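Local coordinates for Oxidored_FMN domain-containing protein ([Pseudomonas] geniculata N1, PDB 6L6J) that probably oxidises the amine 6-hydroxypseudooxynicotine, as an amine oxidase that carries flavin mononucleotide and a [4Fe-4S] cluster, at residues A[58-72]-A[102-116]. Residues are numbered along the deposited sequence; the frame is centred on the assembly and turned at random.
Sequences LEETMIHETSDHAPL and VELAHAGASGPAIYH. With FMN (flavin mononucleotide), chain B; SO4 (sulfate ion), chain F.
Tyr115, His106 and Asp68 have the most surface buried where 58-72 meets 102-116. The methyl of Ala70 sits over the centre of the Tyr115 ring, CB lying 3.4 Å from its centroid and 8° off the normal, a CH-pi contact. At the rim of that ring the hydroxyl OH donates to Leu72 O at 2.8 Å, from well above the carbonyl plane. Asp68 grips the loop at Ile114 and Tyr115: OD1 takes Ile114 N on its syn lone pair (3.1 Å), OD2 takes Tyr115 N (3.2 Å), and OD1 also accepts from Ala70 N, an Asx turn. With CG between backbone N and carbonyl carbon (chi1 63°), the carboxylate can serve both its own segment and 102-116. Replacing Asp68 by alanine removes the carboxylate and is likely to leave the amides of Ile114, Tyr115 and Ala70 without this acceptor, letting the loop shift. The His106 ring is fixed at its edge, NE2 bonding Thr66 OG1 at 2.8 Å, while Ser67 CB covers one face, 6° off the normal. Towards the flavin, His69 links Glu60 OE2 through ND1 (2.8 Å) to Ser110 OG through NE2 (2.6 Å), and Glu103 OE2 accepts from flavin N3 (2.8 Å). These loops continue parallel, adjacent strands 55-62 and 99-105 of the eight-stranded TIM barrel, joined through helix 83-94 in a beta-alpha-beta unit; helix 142-162 packs on Ile63 and Val102, and strand 166-171 follows 99-105.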
# COMPACT_ATOMS: atom_id res chain seq x y z
N LEU A 58 16.01 -2.50 4.72
CA LEU A 58 15.97 -1.33 3.80
C LEU A 58 15.59 -1.84 2.43
O LEU A 58 15.91 -3.02 2.13
CB LEU A 58 17.31 -0.58 3.82
CG LEU A 58 17.26 0.74 4.58
CD1 LEU A 58 16.61 0.56 5.94
CD2 LEU A 58 18.65 1.35 4.70
N GLU A 59 14.88 -0.98 1.69
CA GLU A 59 14.28 -1.24 0.36
C GLU A 59 15.40 -1.35 -0.69
O GLU A 59 16.60 -1.36 -0.29
CB GLU A 59 13.31 -0.10 0.01
CG GLU A 59 13.97 1.27 -0.17
CD GLU A 59 13.76 2.26 0.97
OE1 GLU A 59 13.94 1.86 2.14
OE2 GLU A 59 13.44 3.47 0.69
N GLU A 60 15.03 -1.43 -1.97
CA GLU A 60 15.99 -1.58 -3.10
C GLU A 60 17.10 -0.54 -2.94
O GLU A 60 16.82 0.64 -3.00
CB GLU A 60 15.28 -1.50 -4.46
CG GLU A 60 14.38 -0.30 -4.68
CD GLU A 60 13.88 -0.20 -6.11
OE1 GLU A 60 13.88 -1.26 -6.83
OE2 GLU A 60 13.51 0.92 -6.52
N THR A 61 18.32 -1.00 -2.65
CA THR A 61 19.49 -0.13 -2.36
C THR A 61 20.44 -0.19 -3.56
O THR A 61 21.08 -1.25 -3.75
CB THR A 61 20.13 -0.54 -1.04
OG1 THR A 61 19.12 -0.28 -0.07
CG2 THR A 61 21.42 0.19 -0.75
N MET A 62 20.51 0.87 -4.34
CA MET A 62 21.11 0.83 -5.70
C MET A 62 22.61 0.57 -5.59
O MET A 62 23.29 1.34 -4.87
CB MET A 62 20.84 2.15 -6.43
CG MET A 62 19.36 2.40 -6.61
SD MET A 62 18.58 1.12 -7.61
CE MET A 62 17.73 0.13 -6.41
N ILE A 63 23.12 -0.41 -6.32
CA ILE A 63 24.56 -0.82 -6.27
C ILE A 63 25.44 -0.05 -7.26
O ILE A 63 26.65 -0.29 -7.25
CB ILE A 63 24.69 -2.33 -6.47
CG1 ILE A 63 24.34 -2.76 -7.90
CG2 ILE A 63 23.85 -3.06 -5.44
CD1 ILE A 63 24.88 -4.11 -8.27
N HIS A 64 24.87 0.81 -8.11
CA HIS A 64 25.59 1.53 -9.20
C HIS A 64 24.67 2.56 -9.86
O HIS A 64 23.44 2.33 -9.88
CB HIS A 64 26.12 0.52 -10.25
CG HIS A 64 27.15 1.08 -11.16
ND1 HIS A 64 26.87 1.45 -12.45
CD2 HIS A 64 28.46 1.34 -10.96
CE1 HIS A 64 27.97 1.91 -13.00
NE2 HIS A 64 28.96 1.87 -12.10
N GLU A 65 25.27 3.59 -10.47
CA GLU A 65 24.61 4.76 -11.13
C GLU A 65 23.73 4.32 -12.32
O GLU A 65 22.77 5.08 -12.69
CB GLU A 65 25.69 5.76 -11.57
CG GLU A 65 26.53 6.30 -10.42
CD GLU A 65 27.85 5.58 -10.10
OE1 GLU A 65 27.85 4.32 -10.02
OE2 GLU A 65 28.88 6.30 -9.93
N THR A 66 24.04 3.17 -12.92
CA THR A 66 23.27 2.54 -14.02
C THR A 66 21.96 1.91 -13.49
O THR A 66 21.20 1.36 -14.34
CB THR A 66 24.11 1.47 -14.74
OG1 THR A 66 24.50 0.42 -13.84
CG2 THR A 66 25.34 2.04 -15.40
N SER A 67 21.70 1.97 -12.18
CA SER A 67 20.47 1.39 -11.59
C SER A 67 19.69 2.43 -10.78
O SER A 67 20.08 2.68 -9.64
CB SER A 67 20.80 0.19 -10.73
OG SER A 67 19.65 -0.22 -10.02
N ASP A 68 18.60 2.97 -11.33
CA ASP A 68 17.58 3.69 -10.52
C ASP A 68 16.18 3.58 -11.13
O ASP A 68 16.03 3.16 -12.29
CB ASP A 68 17.95 5.15 -10.30
CG ASP A 68 18.05 6.00 -11.54
OD1 ASP A 68 17.07 6.02 -12.33
OD2 ASP A 68 19.12 6.64 -11.71
N HIS A 69 15.19 3.89 -10.31
CA HIS A 69 13.77 4.07 -10.68
C HIS A 69 13.42 5.56 -10.51
O HIS A 69 12.28 5.88 -10.07
CB HIS A 69 12.90 3.13 -9.83
CG HIS A 69 13.10 1.69 -10.16
ND1 HIS A 69 13.71 0.82 -9.31
CD2 HIS A 69 12.82 0.99 -11.27
CE1 HIS A 69 13.80 -0.37 -9.87
NE2 HIS A 69 13.26 -0.29 -11.07
N ALA A 70 14.38 6.46 -10.82
CA ALA A 70 14.19 7.92 -10.78
C ALA A 70 12.86 8.24 -11.46
O ALA A 70 12.56 7.72 -12.53
CB ALA A 70 15.32 8.65 -11.45
N PRO A 71 12.05 9.16 -10.90
CA PRO A 71 12.49 10.02 -9.79
C PRO A 71 12.15 9.52 -8.37
O PRO A 71 12.21 10.32 -7.46
CB PRO A 71 11.71 11.29 -10.13
CG PRO A 71 10.38 10.78 -10.71
CD PRO A 71 10.67 9.42 -11.33
N LEU A 72 11.85 8.23 -8.19
CA LEU A 72 11.68 7.61 -6.84
C LEU A 72 13.01 7.70 -6.06
O LEU A 72 14.03 7.19 -6.50
CB LEU A 72 11.21 6.16 -6.99
CG LEU A 72 11.20 5.30 -5.73
CD1 LEU A 72 10.26 5.86 -4.66
CD2 LEU A 72 10.86 3.85 -6.04
N VAL A 102 19.56 -5.17 4.15
CA VAL A 102 19.53 -4.17 3.05
C VAL A 102 19.35 -4.92 1.73
O VAL A 102 20.11 -5.88 1.47
CB VAL A 102 20.80 -3.29 3.06
CG1 VAL A 102 22.07 -4.11 2.90
CG2 VAL A 102 20.73 -2.21 2.00
N GLU A 103 18.37 -4.49 0.93
CA GLU A 103 18.11 -5.11 -0.37
C GLU A 103 19.02 -4.46 -1.42
O GLU A 103 18.54 -3.62 -2.18
CB GLU A 103 16.62 -5.03 -0.68
CG GLU A 103 16.17 -6.04 -1.72
CD GLU A 103 14.75 -5.81 -2.21
OE1 GLU A 103 14.03 -6.80 -2.30
OE2 GLU A 103 14.39 -4.62 -2.50
N LEU A 104 20.30 -4.81 -1.44
CA LEU A 104 21.23 -4.44 -2.53
C LEU A 104 20.60 -4.87 -3.85
O LEU A 104 20.25 -6.05 -3.98
CB LEU A 104 22.58 -5.11 -2.30
CG LEU A 104 23.40 -4.51 -1.15
CD1 LEU A 104 24.81 -5.10 -1.14
CD2 LEU A 104 23.46 -2.99 -1.24
N ALA A 105 20.44 -3.92 -4.77
CA ALA A 105 19.59 -4.05 -5.98
C ALA A 105 20.29 -3.46 -7.20
O ALA A 105 20.90 -2.39 -7.07
CB ALA A 105 18.28 -3.33 -5.74
N HIS A 106 20.18 -4.13 -8.34
CA HIS A 106 20.50 -3.54 -9.67
C HIS A 106 19.30 -3.78 -10.59
O HIS A 106 18.96 -4.96 -10.79
CB HIS A 106 21.82 -4.07 -10.27
CG HIS A 106 22.26 -3.24 -11.43
ND1 HIS A 106 21.52 -3.16 -12.60
CD2 HIS A 106 23.31 -2.40 -11.58
CE1 HIS A 106 22.12 -2.33 -13.44
NE2 HIS A 106 23.21 -1.84 -12.82
N ALA A 107 18.73 -2.70 -11.13
CA ALA A 107 17.37 -2.66 -11.69
C ALA A 107 17.36 -3.21 -13.13
O ALA A 107 16.29 -3.39 -13.68
CB ALA A 107 16.84 -1.24 -11.62
N GLY A 108 18.53 -3.46 -13.71
CA GLY A 108 18.65 -3.86 -15.13
C GLY A 108 17.71 -3.03 -16.01
O GLY A 108 17.86 -1.80 -16.06
N ALA A 109 16.74 -3.68 -16.66
CA ALA A 109 15.87 -3.11 -17.70
C ALA A 109 14.49 -2.78 -17.10
O ALA A 109 13.48 -3.03 -17.77
CB ALA A 109 15.76 -4.09 -18.84
N SER A 110 14.48 -2.25 -15.88
CA SER A 110 13.27 -1.89 -15.10
C SER A 110 13.26 -0.40 -14.74
O SER A 110 12.24 0.06 -14.19
CB SER A 110 13.21 -2.71 -13.85
OG SER A 110 14.01 -2.12 -12.82
N GLY A 111 14.36 0.32 -14.99
CA GLY A 111 14.49 1.76 -14.68
C GLY A 111 15.32 2.49 -15.74
O GLY A 111 16.11 1.87 -16.45
N PRO A 112 15.17 3.84 -15.84
CA PRO A 112 15.82 4.62 -16.89
C PRO A 112 17.21 5.18 -16.54
O PRO A 112 17.82 5.75 -17.41
CB PRO A 112 14.79 5.75 -17.04
CG PRO A 112 14.40 6.06 -15.62
CD PRO A 112 14.37 4.70 -14.94
N ALA A 113 17.67 5.00 -15.29
CA ALA A 113 19.03 5.38 -14.85
C ALA A 113 19.23 6.88 -15.02
O ALA A 113 20.34 7.30 -15.49
CB ALA A 113 20.04 4.60 -15.67
N ILE A 114 18.23 7.68 -14.64
CA ILE A 114 18.12 9.11 -15.05
C ILE A 114 18.98 10.00 -14.14
O ILE A 114 19.46 11.06 -14.62
CB ILE A 114 16.64 9.57 -15.10
CG1 ILE A 114 16.04 9.40 -16.49
CG2 ILE A 114 16.43 10.98 -14.58
CD1 ILE A 114 16.71 10.21 -17.57
N TYR A 115 19.13 9.64 -12.86
CA TYR A 115 19.76 10.53 -11.84
C TYR A 115 21.12 11.02 -12.37
O TYR A 115 21.38 12.23 -12.30
CB TYR A 115 19.87 9.82 -10.49
CG TYR A 115 18.57 9.75 -9.70
CD1 TYR A 115 17.75 10.87 -9.55
CD2 TYR A 115 18.17 8.58 -9.07
CE1 TYR A 115 16.58 10.82 -8.81
CE2 TYR A 115 17.00 8.52 -8.33
CZ TYR A 115 16.20 9.64 -8.20
OH TYR A 115 15.05 9.59 -7.48
N HIS A 116 21.94 10.11 -12.91
CA HIS A 116 23.28 10.40 -13.48
C HIS A 116 23.27 10.19 -14.99
O HIS A 116 24.33 9.83 -15.54
CB HIS A 116 24.34 9.52 -12.83
CG HIS A 116 24.64 9.92 -11.43
ND1 HIS A 116 24.24 9.17 -10.35
CD2 HIS A 116 25.25 11.01 -10.93
CE1 HIS A 116 24.63 9.75 -9.24
NE2 HIS A 116 25.23 10.88 -9.57
N1 FMN B . 9.62 -5.33 -2.37
C2 FMN B . 10.95 -5.24 -2.72
O2 FMN B . 11.55 -6.30 -2.94
N3 FMN B . 11.65 -4.10 -2.80
C4 FMN B . 11.06 -2.92 -2.53
O4 FMN B . 11.71 -1.88 -2.61
C4A FMN B . 9.62 -2.91 -2.17
N5 FMN B . 8.97 -1.75 -1.90
C5A FMN B . 7.68 -1.79 -1.50
C6 FMN B . 7.03 -0.61 -1.15
C7 FMN B . 5.72 -0.67 -0.72
C7M FMN B . 5.02 0.60 -0.41
C8 FMN B . 5.01 -1.95 -0.61
C8M FMN B . 3.58 -2.04 -0.18
C9 FMN B . 5.64 -3.12 -0.95
C9A FMN B . 6.96 -3.11 -1.38
N10 FMN B . 7.63 -4.30 -1.69
C10 FMN B . 8.94 -4.21 -2.08
C1' FMN B . 6.98 -5.64 -1.59
C2' FMN B . 6.97 -6.13 -0.16
O2' FMN B . 8.32 -6.38 0.20
C3' FMN B . 6.19 -7.40 0.02
O3' FMN B . 6.83 -8.45 -0.70
C4' FMN B . 4.73 -7.31 -0.41
O4' FMN B . 4.15 -6.06 0.05
C5' FMN B . 3.92 -8.50 0.08
O5' FMN B . 3.95 -8.50 1.49
P FMN B . 2.75 -7.82 2.34
O1P FMN B . 1.51 -8.62 2.01
O2P FMN B . 3.24 -7.97 3.75
O3P FMN B . 2.69 -6.38 1.87
S SO4 F . 32.73 1.96 -12.32
O1 SO4 F . 32.93 1.50 -10.97
O2 SO4 F . 33.87 2.78 -12.72
O3 SO4 F . 32.60 0.82 -13.19
O4 SO4 F . 31.53 2.76 -12.38
O HOH W 1 18.52 1.44 -14.19
O HOH W 2 20.08 -1.01 -15.38